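Local coordinates for putative c-1-tetrahydrofolate synthase, cytoplasmic (Leishmania major, PDB 4A26), which probably oxidises 5,10-methylenetetrahydrofolate with NAD(P)+ and hydrolyses the resulting methenyl compound to 10-formyltetrahydrofolate, as a homodimer in one-carbon metabolism, at residues S5-D10 with A267-P272; G151-L156 with A183-E188; G165-V170 with T210-I215; V214-G219 with V235-T240. All blocks are in the same frame, centred on the assembly; numbering follows the deposited sequence.

In the fold
Interactions 1, 3 and 4 are strand pairings in one parallel sheet of the NAD(P)-binding domain, ordered 7-8, 269-271, 234-237, 213-216, 167-171, 191-195. Interaction 4 is the middle of the three pairings: it shares strand 213-216 with interaction 3, and its strand 234-237 bonds to 269-271 of interaction 1. Centres of 3 and 4 lie about 12 Å apart, those of 1 and 4 about 13 Å. Interaction 2 packs helices 147-159 and 178-187 over one face, its centre about 11 Å from that of interaction 3, where L185 and V152 rest on the sheet. Along the chain, interaction 1 spans the other three, so the N-terminal strand completes a sheet built otherwise from the C-terminal half.

Interaction 1. Residues S5-D10 with A267-P272; sequences SAQIID and AAWISP
Q7 and W269 pair in parallel register, their side chains lying side by side on one face of the sheet, with I8 beside I270 on the other. Three backbone hydrogen bonds fasten the strands. Q7 N reaches A268 O at 2.9 Å, and I270 N returns to Q7 O at 3.0 Å. The third runs from I9 N to I270 O. Through this pairing the N-terminal strand 7-8 becomes the outermost strand, within this chain, of the parallel Rossmann-type sheet of the NAD(P)-binding domain, next to 269-271. A CH-pi contact sets Q7 CB over the six-membered ring of W269, 4.1 Å from its centroid, while the amide plane is turned 43° from the ring. The apolar contacts flank these bonds. I9 crosses W269 at about a right angle, bringing its CG1 to 3.7 Å from W269 CE3; its CB also rests on S271 CB. I8 CG2, anti to the backbone N, meets P272 CD at 3.7 Å, and F260 of helix 260-263 touches both residues. A6 CB lies against A267 CB at 3.8 Å and approaches I270 CG2. S271 OG is bonded to D237 N of the next strand.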
loop_
_atom_site.group_PDB
_atom_site.type_symbol
_atom_site.label_atom_id
_atom_site.label_comp_id
_atom_site.label_asym_id
_atom_site.label_seq_id
_atom_site.Cartn_x
_atom_site.Cartn_y
_atom_site.Cartn_z
ATOM N N SER A 5 -8.148 15.768 32.563
ATOM C CA SER A 5 -8.558 14.580 31.765
ATOM C C SER A 5 -8.538 14.879 30.270
ATOM O O SER A 5 -8.534 16.039 29.856
ATOM C CB SER A 5 -9.956 14.116 32.177
ATOM O OG SER A 5 -9.946 13.596 33.494
ATOM N N ALA A 6 -8.537 13.815 29.471
ATOM C CA ALA A 6 -8.478 13.925 28.016
ATOM C C ALA A 6 -9.702 14.637 27.464
ATOM O O ALA A 6 -10.796 14.559 28.034
ATOM C CB ALA A 6 -8.355 12.550 27.381
ATOM N N GLN A 7 -9.502 15.332 26.350
ATOM C CA GLN A 7 -10.577 16.019 25.665
ATOM C C GLN A 7 -11.179 15.062 24.649
ATOM O O GLN A 7 -10.517 14.126 24.198
ATOM C CB GLN A 7 -10.052 17.282 24.985
ATOM C CG GLN A 7 -11.033 18.445 25.006
ATOM C CD GLN A 7 -10.337 19.786 24.986
ATOM O OE1 GLN A 7 -9.243 19.924 24.423
ATOM N NE2 GLN A 7 -10.965 20.791 25.601
ATOM N N ILE A 8 -12.434 15.302 24.293
ATOM C CA ILE A 8 -13.206 14.347 23.518
ATOM C C ILE A 8 -13.309 14.799 22.072
ATOM O O ILE A 8 -13.890 15.838 21.784
ATOM C CB ILE A 8 -14.599 14.138 24.142
ATOM C CG1 ILE A 8 -14.440 13.457 25.514
ATOM C CG2 ILE A 8 -15.486 13.312 23.227
ATOM C CD1 ILE A 8 -15.744 13.136 26.226
ATOM N N ILE A 9 -12.719 14.012 21.174
ATOM C CA ILE A 9 -12.757 14.271 19.742
ATOM C C ILE A 9 -14.185 14.041 19.254
ATOM O O ILE A 9 -14.571 12.911 18.950
ATOM C CB ILE A 9 -11.787 13.325 18.977
ATOM C CG1 ILE A 9 -10.336 13.546 19.416
ATOM C CG2 ILE A 9 -11.897 13.529 17.480
ATOM C CD1 ILE A 9 -9.345 12.611 18.752
ATOM N N ASP A 10 -14.973 15.112 19.200
ATOM C CA ASP A 10 -16.368 15.012 18.770
ATOM C C ASP A 10 -16.478 14.831 17.250
ATOM O O ASP A 10 -16.713 15.790 16.514
ATOM C CB ASP A 10 -17.174 16.232 19.229
ATOM C CG ASP A 10 -18.674 16.062 19.005
ATOM O OD1 ASP A 10 -19.081 15.012 18.450
ATOM O OD2 ASP A 10 -19.445 16.978 19.382
ATOM N N ALA A 267 -4.708 10.122 28.313
ATOM C CA ALA A 267 -4.694 10.739 26.984
ATOM C C ALA A 267 -4.946 12.244 27.040
ATOM O O ALA A 267 -5.521 12.753 27.999
ATOM C CB ALA A 267 -5.732 10.073 26.081
ATOM N N ALA A 268 -4.499 12.947 26.002
ATOM C CA ALA A 268 -4.837 14.356 25.805
ATOM C C ALA A 268 -6.073 14.480 24.916
ATOM O O ALA A 268 -6.916 15.355 25.130
ATOM C CB ALA A 268 -3.664 15.104 25.187
ATOM N N TRP A 269 -6.165 13.610 23.911
ATOM C CA TRP A 269 -7.324 13.554 23.028
ATOM C C TRP A 269 -7.793 12.114 22.849
ATOM O O TRP A 269 -6.982 11.191 22.791
ATOM C CB TRP A 269 -6.979 14.146 21.662
ATOM C CG TRP A 269 -6.770 15.618 21.676
ATOM C CD1 TRP A 269 -5.597 16.281 21.913
ATOM C CD2 TRP A 269 -7.762 16.628 21.433
ATOM N NE1 TRP A 269 -5.802 17.642 21.834
ATOM C CE2 TRP A 269 -7.119 17.880 21.540
ATOM C CE3 TRP A 269 -9.131 16.595 21.139
ATOM C CZ2 TRP A 269 -7.796 19.088 21.364
ATOM C CZ3 TRP A 269 -9.806 17.800 20.962
ATOM C CH2 TRP A 269 -9.137 19.029 21.077
ATOM N N ILE A 270 -9.106 11.934 22.754
ATOM C CA ILE A 270 -9.694 10.620 22.525
ATOM C C ILE A 270 -11.041 10.760 21.807
ATOM O O ILE A 270 -11.724 11.771 21.953
ATOM C CB ILE A 270 -9.848 9.851 23.860
ATOM C CG1 ILE A 270 -10.267 8.403 23.621
ATOM C CG2 ILE A 270 -10.846 10.539 24.768
ATOM C CD1 ILE A 270 -9.878 7.488 24.757
ATOM N N SER A 271 -11.401 9.760 21.004
ATOM C CA SER A 271 -12.712 9.720 20.349
ATOM C C SER A 271 -13.485 8.512 20.865
ATOM O O SER A 271 -13.056 7.374 20.668
ATOM C CB SER A 271 -12.562 9.619 18.836
ATOM O OG SER A 271 -12.033 8.356 18.475
ATOM N N PRO A 272 -14.632 8.747 21.515
ATOM C CA PRO A 272 -15.368 7.653 22.126
ATOM C C PRO A 272 -16.202 6.864 21.118
ATOM O O PRO A 272 -16.471 7.355 20.025
ATOM C CB PRO A 272 -16.291 8.382 23.094
ATOM C CG PRO A 272 -16.610 9.654 22.380
ATOM C CD PRO A 272 -15.385 10.011 21.584
#

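Interaction 2. Residues G151-L156 with A183-E188; sequences GVIVLL and ALLMKE
I153 reaches from helix 147-159 to L184 and L185 of helix 178-187, and its CD1 makes the closest approach between the two segments, 3.7 Å from L184 CB. The apolar contacts carry the interface. With I153 CG1 anti to the carbonyl carbon (chi1 -83°) and chi2 at 60°, the bent end of the chain sets CD1 against the base of L184, slanting across that side chain, and within 4.1 Å of L185 CD2. One turn on, L156 meets the same L185 methyl: L156 CD1 lies 3.9 Å from L185 CD2, the two side chains crossing at about a right angle. L185 CD2 therefore touches two residues spaced three apart, I153 and L156, on one side of helix 147-159. No hydrogen bond links the segments. The polar element is E188, the first residue beyond the helical backbone angles; I153 CG2 sits 4.4 Å from its OE1, while OE2 forms a salt bridge with K157, tying the end of one helix to the continuation of the other. The axes of the short helical segments pass 10.4 Å apart at an angle of 42°. Both helices cover the same face of the parallel sheet, V152 and L185 pointing methyls at I215, and helix 129-136 lies against L184 through L135. On another side of helix 178-187, M186 packs on I194 of the second subunit.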
loop_
_atom_site.group_PDB
_atom_site.type_symbol
_atom_site.label_atom_id
_atom_site.label_comp_id
_atom_site.label_asym_id
_atom_site.label_seq_id
_atom_site.Cartn_x
_atom_site.Cartn_y
_atom_site.Cartn_z
ATOM N N GLY A 151 -11.223 9.722 7.212
ATOM C CA GLY A 151 -11.919 10.429 8.290
ATOM C C GLY A 151 -11.236 10.336 9.642
ATOM O O GLY A 151 -11.465 11.174 10.512
ATOM N N VAL A 152 -10.410 9.312 9.831
ATOM C CA VAL A 152 -9.577 9.220 11.028
ATOM C C VAL A 152 -8.474 10.280 10.994
ATOM O O VAL A 152 -8.221 10.949 11.991
ATOM C CB VAL A 152 -8.943 7.820 11.177
ATOM C CG1 VAL A 152 -7.868 7.829 12.257
ATOM C CG2 VAL A 152 -10.023 6.783 11.485
ATOM N N ILE A 153 -7.820 10.430 9.844
ATOM C CA ILE A 153 -6.777 11.448 9.686
ATOM C C ILE A 153 -7.360 12.860 9.820
ATOM O O ILE A 153 -6.746 13.724 10.450
ATOM C CB ILE A 153 -6.010 11.295 8.345
ATOM C CG1 ILE A 153 -4.902 10.251 8.476
ATOM C CG2 ILE A 153 -5.351 12.587 7.939
ATOM C CD1 ILE A 153 -5.370 8.886 8.852
ATOM N N VAL A 154 -8.543 13.082 9.249
ATOM C CA VAL A 154 -9.205 14.392 9.320
ATOM C C VAL A 154 -9.626 14.740 10.753
ATOM O O VAL A 154 -9.526 15.889 11.172
ATOM C CB VAL A 154 -10.419 14.474 8.364
ATOM C CG1 VAL A 154 -11.217 15.748 8.612
ATOM C CG2 VAL A 154 -9.955 14.411 6.911
ATOM N N LEU A 155 -10.086 13.743 11.500
ATOM C CA LEU A 155 -10.301 13.890 12.943
ATOM C C LEU A 155 -9.089 14.506 13.639
ATOM O O LEU A 155 -9.237 15.403 14.464
ATOM C CB LEU A 155 -10.622 12.531 13.583
ATOM C CG LEU A 155 -12.080 12.230 13.946
ATOM C CD1 LEU A 155 -13.065 12.922 13.016
ATOM C CD2 LEU A 155 -12.302 10.719 13.942
ATOM N N LEU A 156 -7.898 14.018 13.301
ATOM C CA LEU A 156 -6.656 14.515 13.896
ATOM C C LEU A 156 -6.347 15.938 13.441
ATOM O O LEU A 156 -6.217 16.838 14.264
ATOM C CB LEU A 156 -5.484 13.590 13.548
ATOM C CG LEU A 156 -5.568 12.154 14.076
ATOM C CD1 LEU A 156 -4.532 11.284 13.396
ATOM C CD2 LEU A 156 -5.387 12.115 15.584
ATOM N N ALA A 183 -0.902 3.796 6.270
ATOM C CA ALA A 183 -0.170 4.447 5.183
ATOM C C ALA A 183 -0.462 5.942 5.121
ATOM O O ALA A 183 0.399 6.722 4.731
ATOM C CB ALA A 183 -0.500 3.799 3.858
ATOM N N LEU A 184 -1.679 6.340 5.490
ATOM C CA LEU A 184 -2.044 7.754 5.503
ATOM C C LEU A 184 -1.246 8.496 6.577
ATOM O O LEU A 184 -0.782 9.611 6.346
ATOM C CB LEU A 184 -3.550 7.932 5.724
ATOM C CG LEU A 184 -4.469 7.433 4.594
ATOM C CD1 LEU A 184 -5.929 7.382 5.052
ATOM C CD2 LEU A 184 -4.334 8.294 3.343
ATOM N N LEU A 185 -1.070 7.863 7.733
ATOM C CA LEU A 185 -0.245 8.422 8.803
ATOM C C LEU A 185 1.239 8.521 8.428
ATOM O O LEU A 185 1.904 9.489 8.797
ATOM C CB LEU A 185 -0.399 7.599 10.091
ATOM C CG LEU A 185 -1.733 7.725 10.833
ATOM C CD1 LEU A 185 -1.726 6.845 12.069
ATOM C CD2 LEU A 185 -2.023 9.175 11.212
ATOM N N MET A 186 1.758 7.525 7.709
ATOM C CA MET A 186 3.144 7.569 7.224
ATOM C C MET A 186 3.296 8.640 6.161
ATOM O O MET A 186 4.307 9.336 6.111
ATOM C CB MET A 186 3.591 6.219 6.652
ATOM C CG MET A 186 4.982 6.257 6.005
ATOM S SD MET A 186 5.724 4.638 5.752
ATOM C CE MET A 186 4.535 3.888 4.637
ATOM N N LYS A 187 2.285 8.758 5.309
ATOM C CA LYS A 187 2.225 9.810 4.299
ATOM C C LYS A 187 2.224 11.189 4.973
ATOM O O LYS A 187 2.730 12.167 4.410
ATOM C CB LYS A 187 0.970 9.616 3.451
ATOM C CG LYS A 187 0.761 10.611 2.327
ATOM C CD LYS A 187 -0.648 10.452 1.746
ATOM C CE LYS A 187 -0.775 11.140 0.403
ATOM N NZ LYS A 187 -0.296 12.560 0.435
ATOM N N GLU A 188 1.667 11.251 6.182
ATOM C CA GLU A 188 1.675 12.473 6.983
ATOM C C GLU A 188 2.961 12.584 7.834
ATOM O O GLU A 188 3.093 13.496 8.657
ATOM C CB GLU A 188 0.421 12.531 7.869
ATOM C CG GLU A 188 -0.392 13.805 7.687
ATOM C CD GLU A 188 -1.155 13.855 6.370
ATOM O OE1 GLU A 188 -1.523 12.792 5.837
ATOM O OE2 GLU A 188 -1.403 14.966 5.871
#

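Interaction 3. Residues G165-V170 with T210-I215; sequences GKRAVV and TADIVI
R167 lays its guanidinium against T210, whose OG1 sits over the centre of one face, 3.1 Å above the plane. The hydroxyl fills that shallow seat without a hydrogen bond, since the angles to NE and NH2 are poor; chi3 at 85° bends the arginine to put NE there. The charge is met by D206 of the second subunit through a salt bridge, and Y207 of that subunit adds a cation-pi contact. Next to it, the D212 side chain crosses K166 at about a right angle, its CB 4.0 Å from K166 CB, and its OD2 takes a weak bond from R167 N (3.3 Å). D212 OD1 turns to K230 in a salt bridge. Farther along, A211 CB forms a small bump against V169 CG2 at 3.7 Å, on the face that also carries V214. On the other face A168 CB rests on I213 CB at 4.1 Å, and L185 of helix 178-187 covers A168. The backbones close between these faces: I213 N to R167 O, V169 N to I213 O at 3.2 Å, and I215 N to V169 O at 3.0 Å. Such parallel pairing of inner strands under flanking helices is characteristic of a Rossmann-type NAD(P)-binding domain.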
loop_
_atom_site.group_PDB
_atom_site.type_symbol
_atom_site.label_atom_id
_atom_site.label_comp_id
_atom_site.label_asym_id
_atom_site.label_seq_id
_atom_site.Cartn_x
_atom_site.Cartn_y
_atom_site.Cartn_z
ATOM N N GLY A 165 6.469 13.744 12.452
ATOM C CA GLY A 165 7.495 13.638 13.491
ATOM C C GLY A 165 7.089 12.835 14.716
ATOM O O GLY A 165 7.867 12.704 15.672
ATOM N N LYS A 166 5.881 12.280 14.688
ATOM C CA LYS A 166 5.338 11.563 15.834
ATOM C C LYS A 166 5.417 10.052 15.630
ATOM O O LYS A 166 5.595 9.574 14.505
ATOM C CB LYS A 166 3.886 11.981 16.077
ATOM C CG LYS A 166 3.679 13.495 16.214
ATOM C CD LYS A 166 4.434 14.071 17.406
ATOM C CE LYS A 166 4.077 15.525 17.641
ATOM N NZ LYS A 166 4.597 16.020 18.947
ATOM N N ARG A 167 5.305 9.312 16.730
ATOM C CA ARG A 167 5.237 7.861 16.683
ATOM C C ARG A 167 3.765 7.469 16.718
ATOM O O ARG A 167 2.973 8.074 17.437
ATOM C CB ARG A 167 5.996 7.249 17.861
ATOM C CG ARG A 167 7.454 7.695 17.936
ATOM C CD ARG A 167 8.140 7.318 19.240
ATOM N NE ARG A 167 8.670 5.957 19.206
ATOM C CZ ARG A 167 9.660 5.501 19.980
ATOM N NH1 ARG A 167 10.258 6.287 20.874
ATOM N NH2 ARG A 167 10.060 4.239 19.856
ATOM N N ALA A 168 3.399 6.469 15.922
ATOM C CA ALA A 168 2.009 6.035 15.811
ATOM C C ALA A 168 1.914 4.519 15.828
ATOM O O ALA A 168 2.779 3.823 15.290
ATOM C CB ALA A 168 1.387 6.583 14.529
ATOM N N VAL A 169 0.851 4.013 16.441
ATOM C CA VAL A 169 0.561 2.589 16.421
ATOM C C VAL A 169 -0.856 2.376 15.909
ATOM O O VAL A 169 -1.799 2.946 16.439
ATOM C CB VAL A 169 0.718 1.964 17.814
ATOM C CG1 VAL A 169 0.274 0.511 17.805
ATOM C CG2 VAL A 169 2.165 2.085 18.280
ATOM N N VAL A 170 -0.986 1.578 14.854
ATOM C CA VAL A 170 -2.281 1.173 14.337
ATOM C C VAL A 170 -2.536 -0.249 14.803
ATOM O O VAL A 170 -1.851 -1.177 14.373
ATOM C CB VAL A 170 -2.326 1.220 12.795
ATOM C CG1 VAL A 170 -3.703 0.791 12.287
ATOM C CG2 VAL A 170 -1.970 2.616 12.288
ATOM N N THR A 210 5.217 4.303 23.763
ATOM C CA THR A 210 5.783 5.521 23.182
ATOM C C THR A 210 4.920 6.130 22.067
ATOM O O THR A 210 5.352 7.067 21.400
ATOM C CB THR A 210 7.193 5.251 22.630
ATOM O OG1 THR A 210 7.104 4.385 21.494
ATOM C CG2 THR A 210 8.071 4.606 23.696
ATOM N N ALA A 211 3.701 5.620 21.891
ATOM C CA ALA A 211 2.830 6.047 20.792
ATOM C C ALA A 211 2.151 7.374 21.093
ATOM O O ALA A 211 1.305 7.461 21.985
ATOM C CB ALA A 211 1.776 4.989 20.504
ATOM N N ASP A 212 2.521 8.401 20.330
ATOM C CA ASP A 212 1.881 9.708 20.416
ATOM C C ASP A 212 0.467 9.658 19.846
ATOM O O ASP A 212 -0.412 10.421 20.254
ATOM C CB ASP A 212 2.718 10.746 19.674
ATOM C CG ASP A 212 4.056 10.992 20.343
ATOM O OD1 ASP A 212 4.055 11.478 21.493
ATOM O OD2 ASP A 212 5.103 10.694 19.731
ATOM N N ILE A 213 0.261 8.755 18.895
ATOM C CA ILE A 213 -1.040 8.532 18.288
ATOM C C ILE A 213 -1.359 7.036 18.380
ATOM O O ILE A 213 -0.454 6.199 18.328
ATOM C CB ILE A 213 -1.042 9.027 16.819
ATOM C CG1 ILE A 213 -0.767 10.544 16.790
ATOM C CG2 ILE A 213 -2.357 8.685 16.126
ATOM C CD1 ILE A 213 -0.752 11.162 15.414
ATOM N N VAL A 214 -2.635 6.703 18.554
ATOM C CA VAL A 214 -3.066 5.309 18.622
ATOM C C VAL A 214 -4.396 5.149 17.909
ATOM O O VAL A 214 -5.359 5.872 18.196
ATOM C CB VAL A 214 -3.248 4.819 20.070
ATOM C CG1 VAL A 214 -3.695 3.367 20.074
ATOM C CG2 VAL A 214 -1.962 4.987 20.870
ATOM N N ILE A 215 -4.443 4.192 16.984
ATOM C CA ILE A 215 -5.648 3.902 16.226
ATOM C C ILE A 215 -6.088 2.496 16.608
ATOM O O ILE A 215 -5.408 1.519 16.289
ATOM C CB ILE A 215 -5.401 4.004 14.702
ATOM C CG1 ILE A 215 -4.595 5.262 14.358
ATOM C CG2 ILE A 215 -6.713 4.043 13.948
ATOM C CD1 ILE A 215 -5.240 6.547 14.813
#

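Interaction 4. Residues V214-G219 with V235-T240; sequences VIAAMG and VVDVGT
Two neighbouring parallel strands of the Rossmann-type sheet, 213-216 and 234-237, meet here, and the contact runs on into the loops at their C-terminal ends, the side on which such folds generally bind the dinucleotide. V214 faces V235, I215 faces V236 and A216 faces D237. V236 N gives its hydrogen to V214 O at 2.8 Å, and A216 N bonds to V236 O at 2.9 Å. Past the paired residues, A216 O is gripped by two donors from the departing loop, V238 N at 2.8 Å and G239 N at 3.0 Å; both bonds are bent, the second to 135° at the hydrogen, as the chain turns round one carbonyl oxygen. I215 lies side by side with V236, its CD1 4.0 Å from V236 CB, chi2 (-58°) having folded that atom over. The other branch, CG2, stands 3.9 Å from V238 CG2. On the opposite face V214 CB and V235 CG2 approach at 4.3 Å, and A216 CB sits beside D237. The buried carboxylate of D237 is held by the backbone, OD1 by D257 N and OD2 by V258 N, which fixes its rotation. G219, with backbone angles that favour glycine, passes close to G239, the CA atoms 4.5 Å apart; its N bonds to D257 OD2. Helix 147-159 covers one face, V152 resting on V236 and V238. Strand 167-171 lies beyond 213-216, and 269-271 flanks 234-237 on the far side, where V235 packs on I270.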
loop_
_atom_site.group_PDB
_atom_site.type_symbol
_atom_site.label_atom_id
_atom_site.label_comp_id
_atom_site.label_asym_id
_atom_site.label_seq_id
_atom_site.Cartn_x
_atom_site.Cartn_y
_atom_site.Cartn_z
ATOM N N VAL A 214 -2.635 6.703 18.554
ATOM C CA VAL A 214 -3.066 5.309 18.622
ATOM C C VAL A 214 -4.396 5.149 17.909
ATOM O O VAL A 214 -5.359 5.872 18.196
ATOM C CB VAL A 214 -3.248 4.819 20.070
ATOM C CG1 VAL A 214 -3.695 3.367 20.074
ATOM C CG2 VAL A 214 -1.962 4.987 20.870
ATOM N N ILE A 215 -4.443 4.192 16.984
ATOM C CA ILE A 215 -5.648 3.902 16.226
ATOM C C ILE A 215 -6.088 2.496 16.608
ATOM O O ILE A 215 -5.408 1.519 16.289
ATOM C CB ILE A 215 -5.401 4.004 14.702
ATOM C CG1 ILE A 215 -4.595 5.262 14.358
ATOM C CG2 ILE A 215 -6.713 4.043 13.948
ATOM C CD1 ILE A 215 -5.240 6.547 14.813
ATOM N N ALA A 216 -7.205 2.406 17.326
ATOM C CA ALA A 216 -7.737 1.126 17.779
ATOM C C ALA A 216 -8.730 0.582 16.756
ATOM O O ALA A 216 -9.882 1.023 16.698
ATOM C CB ALA A 216 -8.395 1.284 19.130
ATOM N N ALA A 217 -8.273 -0.378 15.953
ATOM C CA ALA A 217 -9.062 -0.914 14.845
ATOM C C ALA A 217 -9.113 -2.438 14.820
ATOM O O ALA A 217 -9.404 -3.024 13.780
ATOM C CB ALA A 217 -8.507 -0.396 13.522
ATOM N N MET A 218 -8.842 -3.085 15.950
ATOM C CA MET A 218 -8.817 -4.553 15.987
ATOM C C MET A 218 -10.221 -5.145 15.941
ATOM O O MET A 218 -10.423 -6.190 15.332
ATOM C CB MET A 218 -8.062 -5.069 17.222
ATOM C CG MET A 218 -6.551 -4.913 17.132
ATOM S SD MET A 218 -5.661 -6.412 16.652
ATOM C CE MET A 218 -6.577 -6.964 15.207
ATOM N N GLY A 219 -11.175 -4.467 16.578
ATOM C CA GLY A 219 -12.566 -4.929 16.663
ATOM C C GLY A 219 -12.877 -5.770 17.893
ATOM O O GLY A 219 -13.828 -6.552 17.886
ATOM N N VAL A 235 -5.901 9.228 21.001
ATOM C CA VAL A 235 -6.443 7.897 20.757
ATOM C C VAL A 235 -7.723 7.962 19.927
ATOM O O VAL A 235 -8.693 8.601 20.329
ATOM C CB VAL A 235 -6.741 7.169 22.082
ATOM C CG1 VAL A 235 -7.251 5.750 21.808
ATOM C CG2 VAL A 235 -5.502 7.133 22.956
ATOM N N VAL A 236 -7.719 7.293 18.772
ATOM C CA VAL A 236 -8.925 7.180 17.944
ATOM C C VAL A 236 -9.460 5.749 17.961
ATOM O O VAL A 236 -8.813 4.827 17.468
ATOM C CB VAL A 236 -8.685 7.622 16.489
ATOM C CG1 VAL A 236 -10.013 7.687 15.743
ATOM C CG2 VAL A 236 -7.998 8.973 16.450
ATOM N N ASP A 237 -10.649 5.582 18.533
ATOM C CA ASP A 237 -11.279 4.277 18.665
ATOM C C ASP A 237 -12.187 4.030 17.466
ATOM O O ASP A 237 -13.263 4.603 17.368
ATOM C CB ASP A 237 -12.083 4.227 19.972
ATOM C CG ASP A 237 -12.461 2.816 20.389
ATOM O OD1 ASP A 237 -12.496 1.900 19.540
ATOM O OD2 ASP A 237 -12.725 2.620 21.589
ATOM N N VAL A 238 -11.740 3.173 16.554
ATOM C CA VAL A 238 -12.506 2.841 15.350
ATOM C C VAL A 238 -13.264 1.512 15.498
ATOM O O VAL A 238 -14.197 1.230 14.741
ATOM C CB VAL A 238 -11.593 2.783 14.099
ATOM C CG1 VAL A 238 -12.430 2.856 12.832
ATOM C CG2 VAL A 238 -10.592 3.924 14.112
ATOM N N GLY A 239 -12.868 0.700 16.472
ATOM C CA GLY A 239 -13.568 -0.546 16.756
ATOM C C GLY A 239 -14.979 -0.318 17.263
ATOM O O GLY A 239 -15.239 0.639 17.982
ATOM N N THR A 240 -15.888 -1.210 16.877
ATOM C CA THR A 240 -17.292 -1.141 17.281
ATOM C C THR A 240 -17.865 -2.548 17.398
ATOM O O THR A 240 -17.857 -3.301 16.426
ATOM C CB THR A 240 -18.130 -0.367 16.254
ATOM O OG1 THR A 240 -17.767 -0.782 14.928
ATOM C CG2 THR A 240 -17.906 1.130 16.400
#